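Local coordinates for protein serpin-12 (Manduca sexta, PDB 6CJ7) that is a serine protease inhibitor of the serpin family that controls the prophenoloxidase activation system in larval hemolymph, at residues N98-E103 and T124-G129; S293-Q298 and P313-A318. All blocks are in the same frame, centred on the assembly; numbering follows the deposited sequence.

Interaction 1. Residues N98-E103 and T124-G129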
ATOM      1  N   ASN A  98       8.170   2.755 -11.188  1.00 17.98           N
ATOM      2  CA  ASN A  98       8.777   3.193 -12.444  1.00 20.13           C
ATOM      3  C   ASN A  98       7.862   4.189 -13.137  1.00 18.08           C
ATOM      4  O   ASN A  98       6.648   4.220 -12.919  1.00 19.40           O
ATOM      5  CB  ASN A  98       9.059   2.000 -13.377  1.00 22.11           C
ATOM      6  CG  ASN A  98      10.344   2.156 -14.187  1.00 24.74           C
ATOM      7  OD1 ASN A  98      10.692   3.250 -14.648  1.00 23.02           O
ATOM      8  ND2 ASN A  98      11.050   1.045 -14.389  1.00 24.55           N
ATOM      9  N   VAL A  99       8.468   5.000 -13.998  1.00 18.54           N
ATOM     10  CA  VAL A  99       7.751   5.923 -14.875  1.00 19.12           C
ATOM     11  C   VAL A  99       8.145   5.549 -16.296  1.00 20.00           C
ATOM     12  O   VAL A  99       9.309   5.705 -16.684  1.00 22.81           O
ATOM     13  CB  VAL A  99       8.097   7.391 -14.583  1.00 21.44           C
ATOM     14  CG1 VAL A  99       7.276   8.326 -15.481  1.00 22.48           C
ATOM     15  CG2 VAL A  99       7.886   7.732 -13.121  1.00 21.05           C
ATOM     16  N   PHE A 100       7.187   5.048 -17.072  1.00 20.30           N
ATOM     17  CA  PHE A 100       7.438   4.629 -18.442  1.00 20.82           C
ATOM     18  C   PHE A 100       7.015   5.766 -19.359  1.00 21.35           C
ATOM     19  O   PHE A 100       5.819   6.020 -19.535  1.00 22.11           O
ATOM     20  CB  PHE A 100       6.702   3.328 -18.750  1.00 22.53           C
ATOM     21  CG  PHE A 100       7.208   2.157 -17.948  1.00 23.57           C
ATOM     22  CD1 PHE A 100       6.545   1.737 -16.801  1.00 22.82           C
ATOM     23  CD2 PHE A 100       8.362   1.488 -18.338  1.00 25.82           C
ATOM     24  CE1 PHE A 100       7.019   0.660 -16.050  1.00 21.96           C
ATOM     25  CE2 PHE A 100       8.847   0.413 -17.593  1.00 26.71           C
ATOM     26  CZ  PHE A 100       8.172   0.001 -16.449  1.00 23.68           C
ATOM     27  N   LEU A 101       8.003   6.468 -19.904  1.00 20.69           N
ATOM     28  CA  LEU A 101       7.794   7.685 -20.682  1.00 19.67           C
ATOM     29  C   LEU A 101       7.947   7.385 -22.168  1.00 23.38           C
ATOM     30  O   LEU A 101       8.989   6.874 -22.600  1.00 24.84           O
ATOM     31  CB  LEU A 101       8.784   8.765 -20.256  1.00 20.26           C
ATOM     32  CG  LEU A 101       8.736  10.040 -21.078  1.00 20.77           C
ATOM     33  CD1 LEU A 101       7.464  10.792 -20.754  1.00 21.40           C
ATOM     34  CD2 LEU A 101       9.951  10.857 -20.705  1.00 25.55           C
ATOM     35  N   SER A 102       6.925   7.734 -22.949  1.00 20.62           N
ATOM     36  CA  SER A 102       6.965   7.514 -24.387  1.00 20.87           C
ATOM     37  C   SER A 102       8.219   8.112 -25.008  1.00 25.17           C
ATOM     38  O   SER A 102       8.643   9.213 -24.651  1.00 24.57           O
ATOM     39  CB  SER A 102       5.731   8.133 -25.043  1.00 28.42           C
ATOM     40  OG  SER A 102       5.905   8.294 -26.434  1.00 29.16           O
ATOM     41  N   GLU A 103       8.800   7.378 -25.957  1.00 29.13           N
ATOM     42  CA  GLU A 103       9.975   7.870 -26.662  1.00 34.31           C
ATOM     43  C   GLU A 103       9.686   9.087 -27.532  1.00 34.77           C
ATOM     44  O   GLU A 103      10.626   9.639 -28.109  1.00 40.77           O
ATOM     45  CB  GLU A 103      10.585   6.758 -27.508  1.00 38.56           C
ATOM     46  CG  GLU A 103      11.258   5.675 -26.698  1.00 43.16           C
ATOM     47  CD  GLU A 103      11.988   4.685 -27.572  1.00 51.95           C
ATOM     48  OE1 GLU A 103      12.075   4.941 -28.792  1.00 60.09           O
ATOM     49  OE2 GLU A 103      12.471   3.661 -27.044  1.00 52.26           O
ATOM     50  N   THR A 124      11.957   5.689 -17.550  1.00 24.08           N
ATOM     51  CA  THR A 124      12.312   4.642 -18.516  1.00 26.62           C
ATOM     52  C   THR A 124      11.708   4.927 -19.885  1.00 26.54           C
ATOM     53  O   THR A 124      10.472   4.900 -20.034  1.00 26.61           O
ATOM     54  CB  THR A 124      11.846   3.276 -18.002  1.00 22.33           C
ATOM     55  OG1 THR A 124      12.467   2.991 -16.743  1.00 25.94           O
ATOM     56  CG2 THR A 124      12.220   2.172 -18.992  1.00 26.66           C
ATOM     57  N   PRO A 125      12.514   5.200 -20.911  1.00 26.11           N
ATOM     58  CA  PRO A 125      11.949   5.394 -22.253  1.00 27.80           C
ATOM     59  C   PRO A 125      11.271   4.124 -22.743  1.00 28.44           C
ATOM     60  O   PRO A 125      11.775   3.014 -22.550  1.00 32.03           O
ATOM     61  CB  PRO A 125      13.169   5.748 -23.113  1.00 35.06           C
ATOM     62  CG  PRO A 125      14.224   6.150 -22.149  1.00 36.07           C
ATOM     63  CD  PRO A 125      13.973   5.385 -20.887  1.00 29.02           C
ATOM     64  N   THR A 126      10.109   4.298 -23.369  1.00 28.79           N
ATOM     65  CA  THR A 126       9.245   3.187 -23.754  1.00 29.31           C
ATOM     66  C   THR A 126       8.570   3.496 -25.080  1.00 31.44           C
ATOM     67  O   THR A 126       8.016   4.585 -25.252  1.00 29.87           O
ATOM     68  CB  THR A 126       8.183   2.936 -22.674  1.00 28.59           C
ATOM     69  OG1 THR A 126       8.829   2.671 -21.423  1.00 27.94           O
ATOM     70  CG2 THR A 126       7.290   1.753 -23.049  1.00 28.86           C
ATOM     71  N   TYR A 127       8.603   2.548 -26.016  1.00 25.35           N
ATOM     72  CA  TYR A 127       7.851   2.687 -27.257  1.00 27.73           C
ATOM     73  C   TYR A 127       6.497   2.018 -27.067  1.00 29.89           C
ATOM     74  O   TYR A 127       6.430   0.824 -26.749  1.00 30.99           O
ATOM     75  CB  TYR A 127       8.594   2.081 -28.454  1.00 31.39           C
ATOM     76  CG  TYR A 127       7.843   2.196 -29.773  1.00 30.22           C
ATOM     77  CD1 TYR A 127       7.566   3.439 -30.340  1.00 30.04           C
ATOM     78  CD2 TYR A 127       7.415   1.064 -30.458  1.00 31.74           C
ATOM     79  CE1 TYR A 127       6.884   3.548 -31.534  1.00 32.20           C
ATOM     80  CE2 TYR A 127       6.725   1.168 -31.666  1.00 32.13           C
ATOM     81  CZ  TYR A 127       6.466   2.414 -32.198  1.00 36.74           C
ATOM     82  OH  TYR A 127       5.781   2.530 -33.399  1.00 40.14           O
ATOM     83  N   PHE A 128       5.425   2.791 -27.242  1.00 25.72           N
ATOM     84  CA  PHE A 128       4.068   2.289 -27.062  1.00 24.46           C
ATOM     85  C   PHE A 128       3.374   1.952 -28.377  1.00 28.39           C
ATOM     86  O   PHE A 128       2.209   1.535 -28.356  1.00 27.57           O
ATOM     87  CB  PHE A 128       3.225   3.307 -26.274  1.00 21.29           C
ATOM     88  CG  PHE A 128       3.653   3.481 -24.837  1.00 22.19           C
ATOM     89  CD1 PHE A 128       3.355   2.507 -23.888  1.00 20.99           C
ATOM     90  CD2 PHE A 128       4.334   4.615 -24.424  1.00 24.26           C
ATOM     91  CE1 PHE A 128       3.746   2.665 -22.558  1.00 22.04           C
ATOM     92  CE2 PHE A 128       4.727   4.776 -23.098  1.00 23.81           C
ATOM     93  CZ  PHE A 128       4.431   3.796 -22.163  1.00 22.89           C
ATOM     94  N   GLY A 129       4.055   2.118 -29.516  1.00 29.26           N
ATOM     95  CA  GLY A 129       3.445   1.859 -30.811  1.00 31.63           C
ATOM     96  C   GLY A 129       3.074   0.411 -31.052  1.00 34.57           C
ATOM     97  O   GLY A 129       2.215   0.139 -31.895  1.00 32.11           O
TER
HETATM   98  O   HOH W   1      13.596   0.305 -15.774  1.00 43.21           O
HETATM   99  O   HOH W   2       5.778   5.576 -27.997  1.00 33.96           O
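F100, L101 and S102 pair with T124, P125 and T126 as parallel strands at one edge of serpin sheet A. T124 N donates to V99 O at 2.8 Å, and L101 N returns to T124 O at 2.9 Å. T126 N then bonds L101 O, and E103 N closes the ladder on T126 O at 3.0 Å. F100 and T124 share one face of the sheet, with side chains side by side. Here T124 OG1 donates to N98 OD1 at 2.8 Å. A water accepts from N98 ND2 and donates to T124 OG1, so amide and hydroxyl are joined twice. With CG anti to the carbonyl carbon (chi1 -65°), the F100 ring meets T126 OG1 at its edge, in plane, 3.3 Å from CD2. The F128 ring comes edge-on to the first strand, with its CZ 3.7 Å from F100 O and its CE2 3.7 Å from S102 N. T126 CG2 covers part of one F128 face. Helix 131-145 packs on this side through I138 on F100 and A134 on F128. A short parallel edge strand leading into a helix that lies across the sheet is the serpin arrangement of strands 1A and 2A with helix F.

Interaction 2. Residues S293-Q298 and P313-A318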
ATOM      1  N   SER A 293      -6.302  16.340 -10.289  1.00 23.29           N
ATOM      2  CA  SER A 293      -6.774  16.004 -11.628  1.00 22.78           C
ATOM      3  C   SER A 293      -5.899  16.584 -12.738  1.00 23.67           C
ATOM      4  O   SER A 293      -5.903  16.048 -13.852  1.00 23.87           O
ATOM      5  CB  SER A 293      -8.225  16.474 -11.794  1.00 25.61           C
ATOM      6  OG  SER A 293      -8.311  17.887 -11.742  1.00 30.00           O
ATOM      7  N   SER A 294      -5.139  17.652 -12.466  1.00 24.11           N
ATOM      8  CA  SER A 294      -4.364  18.284 -13.532  1.00 24.83           C
ATOM      9  C   SER A 294      -3.357  17.327 -14.159  1.00 23.41           C
ATOM     10  O   SER A 294      -3.022  17.486 -15.342  1.00 23.72           O
ATOM     11  CB  SER A 294      -3.641  19.534 -13.015  1.00 26.82           C
ATOM     12  OG  SER A 294      -2.703  19.186 -12.021  1.00 32.85           O
ATOM     13  N   ILE A 295      -2.871  16.332 -13.406  1.00 21.29           N
ATOM     14  CA  ILE A 295      -1.803  15.481 -13.928  1.00 23.76           C
ATOM     15  C   ILE A 295      -2.247  14.652 -15.122  1.00 21.36           C
ATOM     16  O   ILE A 295      -1.395  14.195 -15.891  1.00 20.45           O
ATOM     17  CB  ILE A 295      -1.204  14.536 -12.862  1.00 18.39           C
ATOM     18  CG1 ILE A 295      -2.213  13.452 -12.467  1.00 18.88           C
ATOM     19  CG2 ILE A 295      -0.697  15.307 -11.635  1.00 23.29           C
ATOM     20  CD1 ILE A 295      -1.652  12.500 -11.422  1.00 18.68           C
ATOM     21  N   PHE A 296      -3.561  14.420 -15.293  1.00 20.15           N
ATOM     22  CA  PHE A 296      -4.065  13.633 -16.412  1.00 19.56           C
ATOM     23  C   PHE A 296      -4.442  14.481 -17.620  1.00 22.74           C
ATOM     24  O   PHE A 296      -4.683  13.917 -18.691  1.00 25.60           O
ATOM     25  CB  PHE A 296      -5.285  12.803 -15.975  1.00 18.97           C
ATOM     26  CG  PHE A 296      -5.003  11.875 -14.821  1.00 19.99           C
ATOM     27  CD1 PHE A 296      -4.281  10.712 -15.017  1.00 21.07           C
ATOM     28  CD2 PHE A 296      -5.437  12.184 -13.540  1.00 23.64           C
ATOM     29  CE1 PHE A 296      -4.002   9.859 -13.961  1.00 23.24           C
ATOM     30  CE2 PHE A 296      -5.155  11.343 -12.474  1.00 25.80           C
ATOM     31  CZ  PHE A 296      -4.436  10.184 -12.683  1.00 26.98           C
ATOM     32  N   THR A 297      -4.483  15.808 -17.478  1.00 22.89           N
ATOM     33  CA  THR A 297      -4.970  16.696 -18.527  1.00 21.15           C
ATOM     34  C   THR A 297      -3.845  17.091 -19.474  1.00 21.49           C
ATOM     35  O   THR A 297      -2.660  17.022 -19.140  1.00 24.72           O
ATOM     36  CB  THR A 297      -5.597  17.968 -17.937  1.00 24.15           C
ATOM     37  OG1 THR A 297      -4.569  18.826 -17.425  1.00 26.56           O
ATOM     38  CG2 THR A 297      -6.564  17.618 -16.811  1.00 28.01           C
ATOM     39  N   GLN A 298      -4.235  17.539 -20.664  1.00 24.57           N
ATOM     40  CA  GLN A 298      -3.229  18.073 -21.570  1.00 26.71           C
ATOM     41  C   GLN A 298      -2.736  19.444 -21.131  1.00 26.41           C
ATOM     42  O   GLN A 298      -1.885  20.025 -21.814  1.00 33.21           O
ATOM     43  CB  GLN A 298      -3.784  18.062 -22.998  1.00 33.35           C
ATOM     44  CG  GLN A 298      -3.765  16.631 -23.579  1.00 34.73           C
ATOM     45  CD  GLN A 298      -4.799  16.378 -24.659  1.00 36.77           C
ATOM     46  OE1 GLN A 298      -5.805  17.081 -24.752  1.00 35.56           O
ATOM     47  NE2 GLN A 298      -4.556  15.358 -25.479  1.00 35.89           N
ATOM     48  N   PRO A 313       4.637  16.199 -21.215  1.00 20.78           N
ATOM     49  CA  PRO A 313       3.793  14.999 -21.168  1.00 21.63           C
ATOM     50  C   PRO A 313       2.731  15.154 -20.093  1.00 21.80           C
ATOM     51  O   PRO A 313       2.769  16.061 -19.265  1.00 21.88           O
ATOM     52  CB  PRO A 313       4.780  13.883 -20.821  1.00 21.22           C
ATOM     53  CG  PRO A 313       5.809  14.592 -19.960  1.00 20.74           C
ATOM     54  CD  PRO A 313       5.933  15.997 -20.531  1.00 20.26           C
ATOM     55  N   GLN A 314       1.747  14.263 -20.133  1.00 22.73           N
ATOM     56  CA  GLN A 314       0.828  14.111 -19.013  1.00 24.24           C
ATOM     57  C   GLN A 314       0.742  12.637 -18.655  1.00 19.51           C
ATOM     58  O   GLN A 314       1.225  11.769 -19.390  1.00 19.32           O
ATOM     59  CB  GLN A 314      -0.568  14.673 -19.318  1.00 24.36           C
ATOM     60  CG  GLN A 314      -1.360  13.899 -20.346  1.00 24.90           C
ATOM     61  CD  GLN A 314      -1.086  14.344 -21.764  1.00 29.78           C
ATOM     62  OE1 GLN A 314      -0.590  15.464 -22.009  1.00 33.35           O
ATOM     63  NE2 GLN A 314      -1.381  13.473 -22.713  1.00 28.85           N
ATOM     64  N   VAL A 315       0.128  12.360 -17.503  1.00 18.52           N
ATOM     65  CA  VAL A 315      -0.044  10.978 -17.051  1.00 20.35           C
ATOM     66  C   VAL A 315      -1.155  10.328 -17.862  1.00 19.26           C
ATOM     67  O   VAL A 315      -2.293  10.813 -17.874  1.00 23.40           O
ATOM     68  CB  VAL A 315      -0.360  10.912 -15.553  1.00 18.96           C
ATOM     69  CG1 VAL A 315      -0.596   9.448 -15.139  1.00 17.20           C
ATOM     70  CG2 VAL A 315       0.777  11.538 -14.727  1.00 17.63           C
ATOM     71  N   SER A 316      -0.820   9.252 -18.574  1.00 17.40           N
ATOM     72  CA  SER A 316      -1.836   8.507 -19.311  1.00 18.42           C
ATOM     73  C   SER A 316      -2.476   7.432 -18.456  1.00 19.34           C
ATOM     74  O   SER A 316      -3.695   7.216 -18.541  1.00 22.65           O
ATOM     75  CB  SER A 316      -1.239   7.855 -20.562  1.00 19.58           C
ATOM     76  OG  SER A 316      -0.549   8.814 -21.338  1.00 21.58           O
ATOM     77  N   SER A 317      -1.674   6.724 -17.672  1.00 21.61           N
ATOM     78  CA  SER A 317      -2.162   5.671 -16.801  1.00 20.66           C
ATOM     79  C   SER A 317      -1.376   5.738 -15.501  1.00 21.17           C
ATOM     80  O   SER A 317      -0.167   5.983 -15.519  1.00 20.96           O
ATOM     81  CB  SER A 317      -1.997   4.285 -17.445  1.00 28.40           C
ATOM     82  OG  SER A 317      -2.875   4.141 -18.549  1.00 32.56           O
ATOM     83  N   ALA A 318      -2.071   5.564 -14.380  1.00 18.42           N
ATOM     84  CA  ALA A 318      -1.454   5.517 -13.056  1.00 17.32           C
ATOM     85  C   ALA A 318      -1.956   4.245 -12.396  1.00 20.04           C
ATOM     86  O   ALA A 318      -3.147   4.135 -12.078  1.00 21.30           O
ATOM     87  CB  ALA A 318      -1.814   6.750 -12.223  1.00 21.04           C
TER
HETATM   88  O   HOH W   3      -2.092  13.833 -25.048  1.00 39.58           O
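The F296 ring turns its edge to V315 and A318. Its CD1 lies 3.5 Å from V315 O, and A318 CB also sits near the ring plane, 4.2 Å from CE1. I295 CG1 covers one face, offset toward the rim. Anti to the backbone N (chi1 177°), V315 CG1 packs on F296 CE1 at 3.6 Å, while CG2 packs on I295 CB. The flat amides of Q298 and Q314 are about 80° apart, with Q314 OE1 3.7 Å from Q298 CG. V315 N donates to I295 O at 2.9 Å, a nearly straight bond. Q314 CG, set between its backbone N and carbonyl carbon (chi1 69°), lies 3.6 Å from T297 O and also touches F296 O. An alanine here would keep CB against T297 O but would probably open a gap beside Q298 CG and F296 O. T297 OG1 and T297 N both donate to S294 O, which ties T297 back to the 3-10 segment. Helix 284-289 touches F296 through L287 and N288. One backbone bond places V315; F296, I295, V315 and A318 form the apolar half, and the aliphatic part of Q314 lies on loop carbonyls, so shape counts as much as polar bonds.

Interactions 1 and 2 lie near the same end of sheet A, with centres about 14 Å apart. They touch where L101 CD1 packs on P313 CB at 4.1 Å. Strand 165-174 sits between them, bonded to strand 92-102 on one side and to strand 317-326 on the other. Residues at and just before its start serve both contacts: Q164 bonds the S102 backbone and S316 OG, and M165 touches V99 and bonds S316. Interaction 1 joins the edge strand to the sheet, and interaction 2 joins a loop to the beginning of strand 317-326. In serpins the reactive-centre loop follows the far end of that strand, so both contacts are probably remote from the protease-binding region.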